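Local coordinates for putative transcriptional regulator, LysR family (Vibrio parahaemolyticus, PDB 3OXN), which probably acts as a LysR-family DNA-binding transcription regulator, of which this is the substrate-binding-type domain, likely the effector-sensing part, at residues Ile164-Ala168 / Asp169-Leu173. Sequence-based numbering, arbitrary orientation.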
ATOM      1  N   ILE A 164      -5.534  -7.307  15.046  1.00 30.75           N
ATOM      2  CA  ILE A 164      -4.998  -6.401  14.038  1.00 31.63           C
ATOM      3  C   ILE A 164      -5.140  -4.944  14.473  1.00 32.66           C
ATOM      4  O   ILE A 164      -6.240  -4.407  14.446  1.00 35.61           O
ATOM      5  CB  ILE A 164      -5.734  -6.572  12.680  1.00 32.69           C
ATOM      6  CG1 ILE A 164      -5.527  -7.973  12.101  1.00 35.99           C
ATOM      7  CG2 ILE A 164      -5.229  -5.570  11.686  1.00 34.83           C
ATOM      8  CD1 ILE A 164      -6.367  -9.045  12.771  1.00 37.51           C
ATOM      9  N   THR A 165      -4.050  -4.297  14.872  1.00 32.95           N
ATOM     10  CA  THR A 165      -4.123  -2.870  15.190  1.00 31.82           C
ATOM     11  C   THR A 165      -4.036  -2.032  13.925  1.00 30.05           C
ATOM     12  O   THR A 165      -3.268  -2.345  13.028  1.00 32.12           O
ATOM     13  CB  THR A 165      -3.007  -2.430  16.125  1.00 34.86           C
ATOM     14  OG1 THR A 165      -3.115  -3.135  17.371  1.00 33.97           O
ATOM     15  CG2 THR A 165      -3.110  -0.929  16.357  1.00 32.57           C
ATOM     16  N   VAL A 166      -4.820  -0.964  13.854  1.00 32.03           N
ATOM     17  CA  VAL A 166      -4.904  -0.143  12.644  1.00 31.48           C
ATOM     18  C   VAL A 166      -5.415   1.233  13.005  1.00 31.36           C
ATOM     19  O   VAL A 166      -6.145   1.376  13.990  1.00 29.94           O
ATOM     20  CB  VAL A 166      -5.933  -0.700  11.650  1.00 31.06           C
ATOM     21  CG1 VAL A 166      -5.349  -1.804  10.811  1.00 30.62           C
ATOM     22  CG2 VAL A 166      -7.179  -1.148  12.387  1.00 30.54           C
ATOM     23  N   PRO A 167      -5.065   2.250  12.192  1.00 33.58           N
ATOM     24  CA  PRO A 167      -5.685   3.573  12.344  1.00 33.19           C
ATOM     25  C   PRO A 167      -7.210   3.428  12.330  1.00 33.34           C
ATOM     26  O   PRO A 167      -7.727   2.707  11.471  1.00 33.77           O
ATOM     27  CB  PRO A 167      -5.209   4.332  11.097  1.00 30.74           C
ATOM     28  CG  PRO A 167      -3.991   3.652  10.676  1.00 31.21           C
ATOM     29  CD  PRO A 167      -4.167   2.196  11.026  1.00 31.70           C
ATOM     30  N   ALA A 168      -7.899   4.094  13.257  1.00 30.51           N
ATOM     31  CA  ALA A 168      -9.343   3.935  13.454  1.00 32.56           C
ATOM     32  C   ALA A 168     -10.192   3.831  12.182  1.00 34.66           C
ATOM     33  O   ALA A 168     -10.955   2.874  12.019  1.00 32.98           O
ATOM     34  CB  ALA A 168      -9.865   5.056  14.319  1.00 34.56           C
ATOM     35  N   ASP A 169     -10.056   4.820  11.297  1.00 35.69           N
ATOM     36  CA  ASP A 169     -10.948   4.985  10.143  1.00 32.77           C
ATOM     37  C   ASP A 169     -10.853   3.797   9.216  1.00 33.85           C
ATOM     38  O   ASP A 169     -11.816   3.449   8.530  1.00 35.77           O
ATOM     39  CB  ASP A 169     -10.617   6.257   9.348  1.00 33.54           C
ATOM     40  CG  ASP A 169     -10.193   7.426  10.233  1.00 38.69           C
ATOM     41  OD1 ASP A 169     -10.654   8.556   9.962  1.00 41.44           O
ATOM     42  OD2 ASP A 169      -9.389   7.226  11.186  1.00 37.55           O
ATOM     43  N   LEU A 170      -9.671   3.191   9.191  1.00 33.92           N
ATOM     44  CA  LEU A 170      -9.411   2.047   8.333  1.00 34.25           C
ATOM     45  C   LEU A 170     -10.102   0.811   8.882  1.00 35.07           C
ATOM     46  O   LEU A 170     -10.720   0.056   8.136  1.00 35.67           O
ATOM     47  CB  LEU A 170      -7.913   1.788   8.208  1.00 32.37           C
ATOM     48  CG  LEU A 170      -7.650   0.598   7.293  1.00 34.17           C
ATOM     49  CD1 LEU A 170      -8.383   0.794   5.975  1.00 36.70           C
ATOM     50  CD2 LEU A 170      -6.178   0.412   7.055  1.00 38.29           C
ATOM     51  N   ALA A 171      -9.969   0.606  10.190  1.00 35.70           N
ATOM     52  CA  ALA A 171     -10.721  -0.420  10.894  1.00 35.26           C
ATOM     53  C   ALA A 171     -12.189  -0.425  10.432  1.00 40.92           C
ATOM     54  O   ALA A 171     -12.677  -1.436   9.925  1.00 42.58           O
ATOM     55  CB  ALA A 171     -10.643  -0.187  12.387  1.00 33.95           C
ATOM     56  N   TYR A 172     -12.886   0.702  10.584  1.00 40.45           N
ATOM     57  CA  TYR A 172     -14.300   0.778  10.211  1.00 41.44           C
ATOM     58  C   TYR A 172     -14.536   0.462   8.737  1.00 40.85           C
ATOM     59  O   TYR A 172     -15.540  -0.152   8.365  1.00 41.06           O
ATOM     60  CB  TYR A 172     -14.859   2.162  10.530  1.00 41.22           C
ATOM     61  CG  TYR A 172     -14.949   2.487  12.007  1.00 44.18           C
ATOM     62  CD1 TYR A 172     -15.615   1.647  12.887  1.00 41.34           C
ATOM     63  CD2 TYR A 172     -14.384   3.653  12.517  1.00 41.68           C
ATOM     64  CE1 TYR A 172     -15.702   1.951  14.234  1.00 42.64           C
ATOM     65  CE2 TYR A 172     -14.471   3.965  13.860  1.00 39.40           C
ATOM     66  CZ  TYR A 172     -15.129   3.112  14.718  1.00 43.59           C
ATOM     67  OH  TYR A 172     -15.214   3.419  16.070  1.00 42.50           O
ATOM     68  N   LEU A 173     -13.599   0.892   7.907  1.00 39.19           N
ATOM     69  CA  LEU A 173     -13.720   0.730   6.468  1.00 38.83           C
ATOM     70  C   LEU A 173     -13.700  -0.742   6.037  1.00 43.66           C
ATOM     71  O   LEU A 173     -14.590  -1.200   5.313  1.00 46.81           O
ATOM     72  CB  LEU A 173     -12.631   1.528   5.764  1.00 36.56           C
ATOM     73  CG  LEU A 173     -13.029   2.059   4.399  1.00 39.50           C
ATOM     74  CD1 LEU A 173     -12.210   3.289   4.053  1.00 43.44           C
ATOM     75  CD2 LEU A 173     -12.829   0.970   3.365  1.00 46.35           C
TER
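Leu170 and Ala171 both turn their backbone N-H toward the carbonyl oxygen of Pro167, the N-cap residue, as strand 163-167 turns into helix 168-177, the N-to-C directions of segments 164-167 and 169-173 being 115° apart. The bond from Leu170 N to Pro167 O, at 3.0 Å, is a bent i to i+3 bond (N-H...O 136°); the straighter i to i+4 one from Ala171 N to the same oxygen is weak. The i to i+4 pattern continues with Tyr172 N to Ala168 O at 3.2 Å.

Val166 carries the side-chain contact. With CG1 anti to the carbonyl carbon, its CG2 falls between the backbone N and the carbonyl carbon and meets the methyl of Ala171, CG2 to CB being 3.6 Å. The other branch only grazes Leu170, with Val166 CG1 4.4 Å from Leu170 CD2.

This is a strand-to-helix corner in the periplasmic-binding-protein-like fold of the LysR substrate-binding domain: strand 163-167 lies in a mixed sheet between strands 117-120 and 93-98, and Leu96 of the latter touches both Val166 and Ala171. Leu170, its CG anti to the backbone N (chi1 -179°), also packs on Gln31 and Thr32 of helix 28-44, and Pro167 rests on Tyr28 of the same helix.

Across the first turn, CD2 of Tyr172 comes within 3.6 Å of Ala168 O.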